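PDB 2JEP: xyloglucanase from Paenibacillus pabuli, which hydrolyses xyloglucan, a plant cell-wall polysaccharide, as a glycoside hydrolase of family 5. Local coordinates for residues 42-47 and 389-394; 133-138 and 180-185; 164-169 and 211-216; 282-287 and 296-301. One frame throughout, in Å; residues are numbered along the deposited sequence.

Contact 1: 42-47 and 389-394; sequences MGAGWN and AIMQGM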
loop_
_atom_site.group_PDB
_atom_site.type_symbol
_atom_site.label_atom_id
_atom_site.label_comp_id
_atom_site.label_asym_id
_atom_site.label_seq_id
_atom_site.Cartn_x
_atom_site.Cartn_y
_atom_site.Cartn_z
ATOM N N MET A 42 -13.093 -6.077 -3.520
ATOM C CA MET A 42 -11.645 -5.913 -3.709
ATOM C C MET A 42 -10.866 -7.228 -3.595
ATOM O O MET A 42 -9.734 -7.320 -4.066
ATOM C CB MET A 42 -11.097 -4.886 -2.708
ATOM C CG MET A 42 -11.501 -3.460 -3.098
ATOM S SD MET A 42 -10.861 -2.214 -1.965
ATOM C CE MET A 42 -9.123 -2.167 -2.450
ATOM N N GLY A 43 -11.430 -8.229 -2.913
ATOM C CA GLY A 43 -10.799 -9.531 -2.830
ATOM C C GLY A 43 -9.397 -9.441 -2.266
ATOM O O GLY A 43 -9.149 -8.744 -1.275
ATOM N N ALA A 44 -8.487 -10.208 -2.871
ATOM C CA ALA A 44 -7.067 -10.172 -2.543
ATOM C C ALA A 44 -6.403 -9.227 -3.525
ATOM O O ALA A 44 -6.680 -9.245 -4.732
ATOM C CB ALA A 44 -6.439 -11.556 -2.632
ATOM N N GLY A 45 -5.533 -8.385 -3.011
ATOM C CA GLY A 45 -4.787 -7.467 -3.848
ATOM C C GLY A 45 -3.339 -7.839 -4.073
ATOM O O GLY A 45 -2.782 -8.685 -3.386
ATOM N N TRP A 46 -2.749 -7.175 -5.057
ATOM C CA TRP A 46 -1.370 -7.415 -5.445
ATOM C C TRP A 46 -0.723 -6.079 -5.776
ATOM O O TRP A 46 -1.291 -5.268 -6.504
ATOM C CB TRP A 46 -1.351 -8.368 -6.622
ATOM C CG TRP A 46 -0.018 -8.773 -7.174
ATOM C CD1 TRP A 46 0.711 -9.853 -6.821
ATOM C CD2 TRP A 46 0.705 -8.122 -8.241
ATOM N NE1 TRP A 46 1.862 -9.931 -7.614
ATOM C CE2 TRP A 46 1.862 -8.879 -8.495
ATOM C CE3 TRP A 46 0.459 -6.987 -9.027
ATOM C CZ2 TRP A 46 2.772 -8.537 -9.500
ATOM C CZ3 TRP A 46 1.358 -6.654 -10.019
ATOM C CH2 TRP A 46 2.501 -7.421 -10.240
ATOM N N ASN A 47 0.474 -5.839 -5.238
ATOM C CA ASN A 47 1.227 -4.628 -5.531
ATOM C C ASN A 47 2.106 -4.803 -6.747
ATOM O O ASN A 47 2.873 -5.769 -6.844
ATOM C CB ASN A 47 2.196 -4.297 -4.391
ATOM C CG ASN A 47 1.565 -3.584 -3.228
ATOM O OD1 ASN A 47 1.496 -2.337 -3.215
ATOM N ND2 ASN A 47 1.137 -4.357 -2.226
ATOM N N ALA A 389 -1.939 -20.385 -1.551
ATOM C CA ALA A 389 -2.112 -20.121 -0.120
ATOM C C ALA A 389 -2.939 -18.849 0.112
ATOM O O ALA A 389 -3.852 -18.828 0.933
ATOM C CB ALA A 389 -0.741 -20.026 0.544
ATOM N N ILE A 390 -2.656 -17.794 -0.648
ATOM C CA ILE A 390 -3.428 -16.565 -0.554
ATOM C C ILE A 390 -4.887 -16.856 -0.919
ATOM O O ILE A 390 -5.826 -16.398 -0.259
ATOM C CB ILE A 390 -2.829 -15.451 -1.467
ATOM C CG1 ILE A 390 -1.465 -15.010 -0.914
ATOM C CG2 ILE A 390 -3.787 -14.252 -1.611
ATOM C CD1 ILE A 390 -0.655 -14.122 -1.872
ATOM N N MET A 391 -5.100 -17.540 -2.038
ATOM C CA MET A 391 -6.459 -17.775 -2.473
ATOM C C MET A 391 -7.224 -18.691 -1.509
ATOM O O MET A 391 -8.408 -18.477 -1.273
ATOM C CB MET A 391 -6.487 -18.264 -3.914
ATOM C CG MET A 391 -5.856 -17.251 -4.882
ATOM S SD MET A 391 -6.701 -15.645 -4.928
ATOM C CE MET A 391 -5.388 -14.588 -5.556
ATOM N N GLN A 392 -6.542 -19.657 -0.914
ATOM C CA GLN A 392 -7.166 -20.467 0.141
ATOM C C GLN A 392 -7.563 -19.589 1.323
ATOM O O GLN A 392 -8.613 -19.777 1.936
ATOM C CB GLN A 392 -6.228 -21.567 0.637
ATOM C CG GLN A 392 -5.997 -22.665 -0.377
ATOM C CD GLN A 392 -4.791 -23.513 -0.056
ATOM O OE1 GLN A 392 -4.254 -23.452 1.064
ATOM N NE2 GLN A 392 -4.332 -24.301 -1.035
ATOM N N GLY A 393 -6.706 -18.630 1.656
ATOM C CA GLY A 393 -6.991 -17.720 2.753
ATOM C C GLY A 393 -8.192 -16.812 2.519
ATOM O O GLY A 393 -8.757 -16.265 3.475
ATOM N N MET A 394 -8.604 -16.643 1.258
ATOM C CA MET A 394 -9.802 -15.858 0.942
ATOM C C MET A 394 -11.108 -16.655 1.010
ATOM O O MET A 394 -12.184 -16.083 0.777
ATOM C CB MET A 394 -9.687 -15.225 -0.461
ATOM C CG MET A 394 -8.600 -14.176 -0.584
ATOM S SD MET A 394 -8.808 -12.736 0.457
ATOM C CE MET A 394 -10.444 -12.256 -0.048
#
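Ile390 meets Ala44 with its short branch. Its CG2 stands anti to the backbone N, and that puts the methyl 3.9 Å from Ala44 CB. The Ile390 side chain also packs on Tyr360 and on Ala344 and Thr348 of helix 336-353. Met391, the next residue, adds little. Its CE comes to 4.3 Å from Ala44 CB, but this approach is doubtful because the side chain was modelled in two conformers. The fold is a (beta/alpha)8 barrel. Here the last helix, 384-393, lies against the residues that lead into the first strand, 45-48, near where the barrel closes on the last strand, 357-362. Met394 lies just past the end of the helix. The chain of Met394 bends at both chi2 and chi3 (-62° and -55°). It curls over the methyl of Ala44, with CG 4.0 Å and SD 4.1 Å from Ala44 CB. CE reaches further back and lies 3.7 Å from Gly43 C. An alanine in place of Met394 would probably open a gap beside Ala44 CB and Gly43. The meetings at Ala44 CB are apolar, and no hydrogen bond crosses between the segments. The Met394 carbonyl oxygen takes its bond from Lys352 NZ.

Contact 2: 133-138 and 180-185; sequences DGYNSV and MNEVFD
Tyr135 points its hydroxyl at the carboxylate of Glu182. Tyr135 OH donates to Glu182 OE1 at 2.7 Å, and OE1 lies in the plane of the phenol ring, at its edge. The hydroxyl meets the carboxylate from above, 55° out of its plane. Ring and carboxylate are almost perpendicular, 89° apart. Glu182 is extended beyond CG, and its CB lies 3.6 Å from Tyr135 OH. The second oxygen, OE2, bonds to His264 ND1, and thus both carboxylate oxygens are held. Asn181 ND2 lies 3.0 Å from Tyr135 OH, but the angle is too poor for a hydrogen bond. Asn181 OD1 is bonded to Arg87. In clan A glycosidases an Asn-Glu pair follows the fourth barrel strand, and its glutamate is the acid/base catalyst. Asn181 and Glu182 follow strand 175-178, and their side chains touch Glu323 on strand 319-324, consistent with that role. The Glu182 side chain is also about 5 Å from a bound calcium ion. A phenylalanine in place of Tyr135 would probably leave Glu182 OE1 without this bond and its carboxylate less firmly oriented. Gly134 makes the backbone part of the contact. A CB here would sit only 3.1 Å from Val183 CG2. One water accepts from Phe184 N at 3.0 Å. It also lies 2.7 Å from Gly134 O and 2.8 Å from Glu182 O, well placed to donate to them, although more acceptors are in reach than it has protons.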
loop_
_atom_site.group_PDB
_atom_site.type_symbol
_atom_site.label_atom_id
_atom_site.label_comp_id
_atom_site.label_asym_id
_atom_site.label_seq_id
_atom_site.Cartn_x
_atom_site.Cartn_y
_atom_site.Cartn_z
ATOM N N ASP A 133 8.203 9.804 -2.309
ATOM C CA ASP A 133 8.299 11.188 -1.931
ATOM C C ASP A 133 8.212 11.420 -0.432
ATOM O O ASP A 133 8.667 12.451 0.045
ATOM C CB ASP A 133 7.181 11.990 -2.592
ATOM C CG ASP A 133 7.176 11.881 -4.103
ATOM O OD1 ASP A 133 7.066 10.749 -4.628
ATOM O OD2 ASP A 133 7.287 12.946 -4.778
ATOM N N GLY A 134 7.602 10.501 0.304
ATOM C CA GLY A 134 7.436 10.667 1.740
ATOM C C GLY A 134 8.556 10.177 2.622
ATOM O O GLY A 134 8.467 10.325 3.845
ATOM N N TYR A 135 9.619 9.631 2.018
ATOM C CA TYR A 135 10.743 9.105 2.786
ATOM C C TYR A 135 11.919 10.068 2.915
ATOM O O TYR A 135 12.428 10.588 1.927
ATOM C CB TYR A 135 11.281 7.867 2.130
ATOM C CG TYR A 135 10.420 6.609 2.186
ATOM C CD1 TYR A 135 10.136 5.995 3.390
ATOM C CD2 TYR A 135 9.998 6.001 1.015
ATOM C CE1 TYR A 135 9.399 4.816 3.440
ATOM C CE2 TYR A 135 9.282 4.826 1.038
ATOM C CZ TYR A 135 8.989 4.225 2.249
ATOM O OH TYR A 135 8.286 3.034 2.246
ATOM N N ASN A 136 12.397 10.223 4.149
ATOM C CA ASN A 136 13.651 10.932 4.413
ATOM C C ASN A 136 14.823 10.306 3.665
ATOM O O ASN A 136 15.701 11.025 3.201
ATOM C CB ASN A 136 13.956 10.953 5.921
ATOM C CG ASN A 136 13.148 11.978 6.668
ATOM O OD1 ASN A 136 12.062 11.668 7.219
ATOM N ND2 ASN A 136 13.626 13.187 6.690
ATOM N N SER A 137 14.818 8.987 3.538
ATOM C CA SER A 137 15.951 8.265 2.972
ATOM C C SER A 137 15.994 8.228 1.452
ATOM O O SER A 137 16.960 7.729 0.872
ATOM C CB SER A 137 15.963 6.836 3.513
ATOM O OG SER A 137 14.803 6.146 3.094
ATOM N N VAL A 138 14.961 8.718 0.781
ATOM C CA VAL A 138 14.922 8.728 -0.698
ATOM C C VAL A 138 15.482 10.046 -1.209
ATOM O O VAL A 138 15.122 11.110 -0.716
ATOM C CB VAL A 138 13.479 8.516 -1.195
ATOM C CG1 VAL A 138 13.293 8.934 -2.658
ATOM C CG2 VAL A 138 13.074 7.057 -0.970
ATOM N N MET A 180 -0.621 8.845 0.676
ATOM C CA MET A 180 0.829 8.733 0.802
ATOM C C MET A 180 1.087 7.314 1.277
ATOM O O MET A 180 0.139 6.535 1.430
ATOM C CB MET A 180 1.373 9.809 1.759
ATOM C CG MET A 180 0.732 9.777 3.120
ATOM S SD MET A 180 0.762 11.396 3.948
ATOM C CE MET A 180 0.015 10.992 5.514
ATOM N N ASN A 181 2.359 6.971 1.438
ATOM C CA ASN A 181 2.741 5.594 1.698
ATOM C C ASN A 181 3.100 5.397 3.168
ATOM O O ASN A 181 2.189 5.333 4.012
ATOM C CB ASN A 181 3.841 5.173 0.698
ATOM C CG ASN A 181 4.325 3.760 0.904
ATOM O OD1 ASN A 181 3.499 2.863 1.089
ATOM N ND2 ASN A 181 5.649 3.553 0.880
ATOM N N GLU A 182 4.390 5.321 3.471
ATOM C CA GLU A 182 4.903 5.103 4.822
ATOM C C GLU A 182 5.607 6.379 5.259
ATOM O O GLU A 182 6.705 6.692 4.796
ATOM C CB GLU A 182 5.892 3.935 4.845
ATOM C CG GLU A 182 5.251 2.626 4.450
ATOM C CD GLU A 182 6.219 1.448 4.384
ATOM O OE1 GLU A 182 7.462 1.658 4.377
ATOM O OE2 GLU A 182 5.721 0.289 4.325
ATOM N N VAL A 183 4.904 7.142 6.088
ATOM C CA VAL A 183 5.279 8.525 6.432
ATOM C C VAL A 183 5.607 8.591 7.917
ATOM O O VAL A 183 4.785 8.284 8.783
ATOM C CB VAL A 183 4.145 9.478 6.004
ATOM C CG1 VAL A 183 4.296 10.891 6.562
ATOM C CG2 VAL A 183 4.088 9.519 4.460
ATOM N N PHE A 184 6.867 8.927 8.191
ATOM C CA PHE A 184 7.384 9.097 9.528
ATOM C C PHE A 184 8.698 9.877 9.432
ATOM O O PHE A 184 9.015 10.408 8.360
ATOM C CB PHE A 184 7.521 7.756 10.302
ATOM C CG PHE A 184 8.655 6.835 9.870
ATOM C CD1 PHE A 184 8.976 6.581 8.541
ATOM C CD2 PHE A 184 9.333 6.125 10.860
ATOM C CE1 PHE A 184 10.028 5.678 8.222
ATOM C CE2 PHE A 184 10.338 5.228 10.535
ATOM C CZ PHE A 184 10.688 5.018 9.219
ATOM N N ASP A 185 9.414 9.977 10.558
ATOM C CA ASP A 185 10.644 10.740 10.644
ATOM C C ASP A 185 11.878 9.847 10.589
ATOM O O ASP A 185 12.991 10.374 10.756
ATOM C CB ASP A 185 10.690 11.614 11.912
ATOM C CG ASP A 185 10.635 10.797 13.198
ATOM O OD1 ASP A 185 10.494 9.564 13.099
ATOM O OD2 ASP A 185 10.730 11.439 14.285
HETATM O O HOH W 1 8.597 8.498 5.766
#

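Contact 3: 164-169 and 211-216; sequences IATKFS and RQTGGN
Ser169 and Asn216 join two neighbouring alpha-to-beta connections of the (beta/alpha)8 barrel. One begins at the end of helix 150-167, leading to strand 175-178, and the other is the loop from helix 193-211 to strand 222-225. The link is a backbone bond. Asn216 N donates to Ser169 O at 2.8 Å, with an N-H...O angle of 159°. The Asn216 amide turns to other partners, and ND2 bonds to Asp173 OD1 and Tyr171 O. Gly215 comes in beside the same carbonyl, its CA 3.6 Å from Ser169 O. A CB on Gly215 would clash with that oxygen, and the residue also has positive phi. Ser169 CB lies 3.4 Å from Gly214 O. Thr213 of the loop approaches Ala165 and Thr166 on the helix. In the conformer given, Thr213 OG1 lies 3.6 Å from Ala165 CB and CG2 lies 3.7 Å from Thr166 OG1. These three approaches are less certain, since Thr213 and Gly214 have second conformers. The Thr213 hydroxyl bonds to Val210 O, and that of Thr166 to Gln162 O. The pairing lies at the surface. Inward from it, Ala165 packs on Phe177 of strand 175-178, and Phe168 fills the layer between helix 106-120 and strands 125-128 and 175-178.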
loop_
_atom_site.group_PDB
_atom_site.type_symbol
_atom_site.label_atom_id
_atom_site.label_comp_id
_atom_site.label_asym_id
_atom_site.label_seq_id
_atom_site.Cartn_x
_atom_site.Cartn_y
_atom_site.Cartn_z
ATOM N N ILE A 164 -2.988 15.206 -9.910
ATOM C CA ILE A 164 -3.237 13.755 -10.073
ATOM C C ILE A 164 -4.748 13.523 -10.082
ATOM O O ILE A 164 -5.289 12.805 -10.930
ATOM C CB ILE A 164 -2.607 12.953 -8.899
ATOM C CG1 ILE A 164 -1.092 13.120 -8.836
ATOM C CG2 ILE A 164 -3.010 11.478 -8.988
ATOM C CD1 ILE A 164 -0.476 12.711 -7.490
ATOM N N ALA A 165 -5.456 14.138 -9.134
ATOM C CA ALA A 165 -6.896 13.920 -9.053
ATOM C C ALA A 165 -7.590 14.381 -10.337
ATOM O O ALA A 165 -8.435 13.684 -10.885
ATOM C CB ALA A 165 -7.498 14.616 -7.826
ATOM N N THR A 166 -7.212 15.563 -10.816
ATOM C CA THR A 166 -7.802 16.090 -12.048
ATOM C C THR A 166 -7.591 15.105 -13.217
ATOM O O THR A 166 -8.510 14.850 -13.994
ATOM C CB THR A 166 -7.249 17.462 -12.354
ATOM O OG1 THR A 166 -7.661 18.361 -11.324
ATOM C CG2 THR A 166 -7.748 17.989 -13.698
ATOM N N LYS A 167 -6.404 14.521 -13.321
ATOM C CA LYS A 167 -6.099 13.599 -14.426
ATOM C C LYS A 167 -7.060 12.405 -14.424
ATOM O O LYS A 167 -7.449 11.890 -15.474
ATOM C CB LYS A 167 -4.647 13.091 -14.277
ATOM C CG LYS A 167 -4.084 12.255 -15.409
ATOM C CD LYS A 167 -3.849 13.087 -16.641
ATOM C CE LYS A 167 -3.188 12.282 -17.749
ATOM N NZ LYS A 167 -3.209 13.071 -19.004
ATOM N N PHE A 168 -7.452 11.956 -13.226
ATOM C CA PHE A 168 -8.253 10.748 -13.078
ATOM C C PHE A 168 -9.705 10.993 -12.662
ATOM O O PHE A 168 -10.412 10.083 -12.229
ATOM C CB PHE A 168 -7.560 9.835 -12.058
ATOM C CG PHE A 168 -6.264 9.244 -12.558
ATOM C CD1 PHE A 168 -6.281 8.153 -13.411
ATOM C CD2 PHE A 168 -5.047 9.797 -12.207
ATOM C CE1 PHE A 168 -5.106 7.649 -13.921
ATOM C CE2 PHE A 168 -3.856 9.292 -12.686
ATOM C CZ PHE A 168 -3.897 8.194 -13.560
ATOM N N SER A 169 -10.195 12.215 -12.874
ATOM C CA SER A 169 -11.488 12.564 -12.311
ATOM C C SER A 169 -12.663 11.775 -12.836
ATOM O O SER A 169 -13.632 11.583 -12.097
ATOM C CB SER A 169 -11.772 14.053 -12.460
ATOM O OG SER A 169 -11.975 14.381 -13.814
ATOM N N ARG A 211 -11.566 16.177 -3.146
ATOM C CA ARG A 211 -13.010 16.329 -3.280
ATOM C C ARG A 211 -13.371 17.540 -4.134
ATOM O O ARG A 211 -14.394 17.526 -4.797
ATOM C CB ARG A 211 -13.678 16.488 -1.915
ATOM C CG ARG A 211 -13.612 15.297 -0.984
ATOM C CD ARG A 211 -13.963 13.996 -1.613
ATOM N NE ARG A 211 -14.015 12.924 -0.649
ATOM C CZ ARG A 211 -14.035 11.647 -0.984
ATOM N NH1 ARG A 211 -13.927 11.290 -2.259
ATOM N NH2 ARG A 211 -14.123 10.738 -0.029
ATOM N N GLN A 212 -12.560 18.586 -4.080
ATOM C CA GLN A 212 -12.895 19.834 -4.777
ATOM C C GLN A 212 -12.454 19.851 -6.241
ATOM O O GLN A 212 -12.670 20.848 -6.940
ATOM C CB GLN A 212 -12.335 21.014 -4.014
ATOM C CG GLN A 212 -12.986 21.174 -2.660
ATOM C CD GLN A 212 -12.358 22.282 -1.880
ATOM O OE1 GLN A 212 -11.477 22.049 -1.054
ATOM N NE2 GLN A 212 -12.772 23.510 -2.166
ATOM N N THR A 213 -11.836 18.776 -6.703
ATOM C CA THR A 213 -11.665 18.618 -8.111
ATOM C C THR A 213 -12.954 18.044 -8.665
ATOM O O THR A 213 -13.881 17.688 -7.925
ATOM C CB THR A 213 -10.456 17.741 -8.478
ATOM O OG1 THR A 213 -10.655 16.408 -7.983
ATOM C CG2 THR A 213 -9.170 18.341 -7.895
ATOM N N GLY A 214 -13.000 17.948 -9.977
ATOM C CA GLY A 214 -14.180 17.506 -10.651
ATOM C C GLY A 214 -14.470 16.023 -10.658
ATOM O O GLY A 214 -13.837 15.192 -9.995
ATOM N N GLY A 215 -15.471 15.714 -11.459
ATOM C CA GLY A 215 -15.894 14.381 -11.751
ATOM C C GLY A 215 -16.319 13.557 -10.565
ATOM O O GLY A 215 -17.025 14.008 -9.660
ATOM N N ASN A 216 -15.823 12.335 -10.551
ATOM C CA ASN A 216 -16.164 11.399 -9.506
ATOM C C ASN A 216 -15.237 11.540 -8.283
ATOM O O ASN A 216 -15.354 10.756 -7.343
ATOM C CB ASN A 216 -16.077 9.976 -10.058
ATOM C CG ASN A 216 -16.652 8.941 -9.115
ATOM O OD1 ASN A 216 -17.744 9.117 -8.576
ATOM N ND2 ASN A 216 -15.903 7.861 -8.877
#

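Contact 4: 282-287 and 296-301; sequences WGATST and GQEDYL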
loop_
_atom_site.group_PDB
_atom_site.type_symbol
_atom_site.label_atom_id
_atom_site.label_comp_id
_atom_site.label_asym_id
_atom_site.label_seq_id
_atom_site.Cartn_x
_atom_site.Cartn_y
_atom_site.Cartn_z
ATOM N N TRP A 282 7.961 -19.914 10.180
ATOM C CA TRP A 282 6.913 -19.178 10.867
ATOM C C TRP A 282 5.702 -20.081 11.077
ATOM O O TRP A 282 5.352 -20.864 10.205
ATOM C CB TRP A 282 6.487 -17.955 10.023
ATOM C CG TRP A 282 5.456 -17.095 10.703
ATOM C CD1 TRP A 282 5.709 -16.059 11.572
ATOM C CD2 TRP A 282 4.034 -17.225 10.636
ATOM N NE1 TRP A 282 4.523 -15.540 12.023
ATOM C CE2 TRP A 282 3.487 -16.254 11.489
ATOM C CE3 TRP A 282 3.163 -18.080 9.947
ATOM C CZ2 TRP A 282 2.121 -16.082 11.630
ATOM C CZ3 TRP A 282 1.822 -17.928 10.121
ATOM C CH2 TRP A 282 1.312 -16.940 10.962
ATOM N N GLY A 283 5.052 -19.893 12.216
ATOM C CA GLY A 283 3.802 -20.526 12.522
ATOM C C GLY A 283 3.943 -21.937 13.050
ATOM O O GLY A 283 5.040 -22.494 13.160
ATOM N N ALA A 284 2.796 -22.511 13.350
ATOM C CA ALA A 284 2.753 -23.783 14.069
ATOM C C ALA A 284 3.415 -24.920 13.327
ATOM O O ALA A 284 3.890 -25.857 13.976
ATOM C CB ALA A 284 1.303 -24.157 14.377
ATOM N N THR A 285 3.464 -24.850 11.999
ATOM C CA THR A 285 4.042 -25.945 11.226
ATOM C C THR A 285 5.564 -25.868 11.080
ATOM O O THR A 285 6.166 -26.762 10.492
ATOM C CB THR A 285 3.400 -26.105 9.850
ATOM O OG1 THR A 285 3.768 -25.002 9.011
ATOM C CG2 THR A 285 1.864 -26.239 9.959
ATOM N N SER A 286 6.202 -24.833 11.635
ATOM C CA SER A 286 7.659 -24.801 11.712
ATOM C C SER A 286 8.181 -26.106 12.296
ATOM O O SER A 286 7.588 -26.655 13.233
ATOM C CB SER A 286 8.107 -23.609 12.540
ATOM O OG SER A 286 9.457 -23.684 12.916
ATOM N N THR A 287 9.283 -26.605 11.735
ATOM C CA THR A 287 9.856 -27.874 12.142
ATOM C C THR A 287 11.129 -27.791 12.975
ATOM O O THR A 287 11.603 -28.824 13.475
ATOM C CB THR A 287 10.192 -28.764 10.909
ATOM O OG1 THR A 287 11.175 -28.081 10.115
ATOM C CG2 THR A 287 8.951 -29.065 10.094
ATOM N N GLY A 296 5.519 -13.051 17.548
ATOM C CA GLY A 296 4.977 -12.649 16.261
ATOM C C GLY A 296 4.254 -13.742 15.495
ATOM O O GLY A 296 4.108 -13.668 14.268
ATOM N N GLN A 297 3.745 -14.731 16.212
ATOM C CA GLN A 297 3.124 -15.886 15.596
ATOM C C GLN A 297 1.634 -15.660 15.417
ATOM O O GLN A 297 1.173 -14.510 15.375
ATOM C CB GLN A 297 3.442 -17.138 16.404
ATOM C CG GLN A 297 4.936 -17.307 16.586
ATOM C CD GLN A 297 5.681 -17.496 15.262
ATOM O OE1 GLN A 297 5.347 -18.411 14.484
ATOM N NE2 GLN A 297 6.664 -16.634 14.985
ATOM N N GLU A 298 0.857 -16.733 15.310
ATOM C CA GLU A 298 -0.566 -16.626 14.981
ATOM C C GLU A 298 -1.328 -15.775 15.991
ATOM O O GLU A 298 -2.270 -15.058 15.619
ATOM C CB GLU A 298 -1.189 -18.028 14.942
ATOM C CG GLU A 298 -0.731 -18.930 13.786
ATOM C CD GLU A 298 0.478 -19.812 14.088
ATOM O OE1 GLU A 298 1.317 -19.471 14.953
ATOM O OE2 GLU A 298 0.556 -20.875 13.421
ATOM N N ASP A 299 -0.957 -15.887 17.263
ATOM C CA ASP A 299 -1.610 -15.102 18.310
ATOM C C ASP A 299 -1.395 -13.604 18.152
ATOM O O ASP A 299 -2.317 -12.801 18.378
ATOM C CB ASP A 299 -1.222 -15.582 19.723
ATOM C CG ASP A 299 0.310 -15.755 19.950
ATOM O OD1 ASP A 299 1.140 -15.579 19.016
ATOM O OD2 ASP A 299 0.700 -16.051 21.127
ATOM N N TYR A 300 -0.192 -13.242 17.756
ATOM C CA TYR A 300 0.147 -11.838 17.511
ATOM C C TYR A 300 -0.588 -11.287 16.306
ATOM O O TYR A 300 -1.155 -10.194 16.341
ATOM C CB TYR A 300 1.657 -11.703 17.359
ATOM C CG TYR A 300 2.109 -10.289 17.162
ATOM C CD1 TYR A 300 2.206 -9.435 18.228
ATOM C CD2 TYR A 300 2.457 -9.818 15.920
ATOM C CE1 TYR A 300 2.627 -8.129 18.057
ATOM C CE2 TYR A 300 2.868 -8.502 15.729
ATOM C CZ TYR A 300 2.974 -7.675 16.799
ATOM O OH TYR A 300 3.377 -6.373 16.595
ATOM N N LEU A 301 -0.622 -12.066 15.232
ATOM C CA LEU A 301 -1.348 -11.677 14.042
ATOM C C LEU A 301 -2.826 -11.428 14.377
ATOM O O LEU A 301 -3.413 -10.427 13.943
ATOM C CB LEU A 301 -1.192 -12.764 12.981
ATOM C CG LEU A 301 -2.043 -12.668 11.726
ATOM C CD1 LEU A 301 -1.805 -11.353 10.962
ATOM C CD2 LEU A 301 -1.774 -13.862 10.840
#
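Trp282, Gly283 and Ala284 each give one N-H to residues just before and at the start of helix 298-313. Trp282 NE1 donates to Gly296 O at 3.0 Å, and the oxygen is only 10° out of the indole plane. Gly283 N donates to Gln297 OE1 at 2.7 Å, nearly along the C=O axis. Ala284 N donates to Glu298 OE2 at 2.8 Å and meets its syn lone pair. Gln297 bends at chi2 (-63°), which places CD. Its OE1 lies 3.7 Å above one face of the indole, offset toward the rim. NE2 of the same amide bonds to Trp295 O, so both ends are used. The carbonyl of Gln297, the N-cap residue, takes the first helical bond, from Leu301 N. Gly283 O accepts from Ser286 N at 3.0 Å and closes a type I turn. The six-membered ring also meets the backbone, Trp282 CZ2 lying 3.9 Å from Glu298 N. Trp282 CH2 is 4.0 Å from Glu298 CG and looser, 4.4 Å, to Leu301 CD2. Tyr343 meets the indole edge-to-face. Three loop donors are thus paired with three acceptors around the helix start. The Glu298 carboxylate is near the helix amino end, whose dipole would be expected to favour its negative charge.

Contact 1 joins the approach to the first strand to the last helix, and contacts 2, 3 and 4 all lie within the chain that it encloses. Contact 2 is at the probable active site and close to the calcium ion. Its centre is about 27 Å from that of contact 1, on the opposite side of the chain's centre. Arg87 connects the two indirectly, since it bonds both Asn47 and Asn181. Contacts 2 and 3 alternate along the chain, contact 2 on loops after strands 125-128 and 175-178, contact 3 after helices 150-167 and 193-211. Their centres are about 24 Å apart. Contact 4 is about 44 Å from contact 3 and about 19 Å from contact 1, centre to centre. Contacts 1 and 4 both pack on helix 336-353.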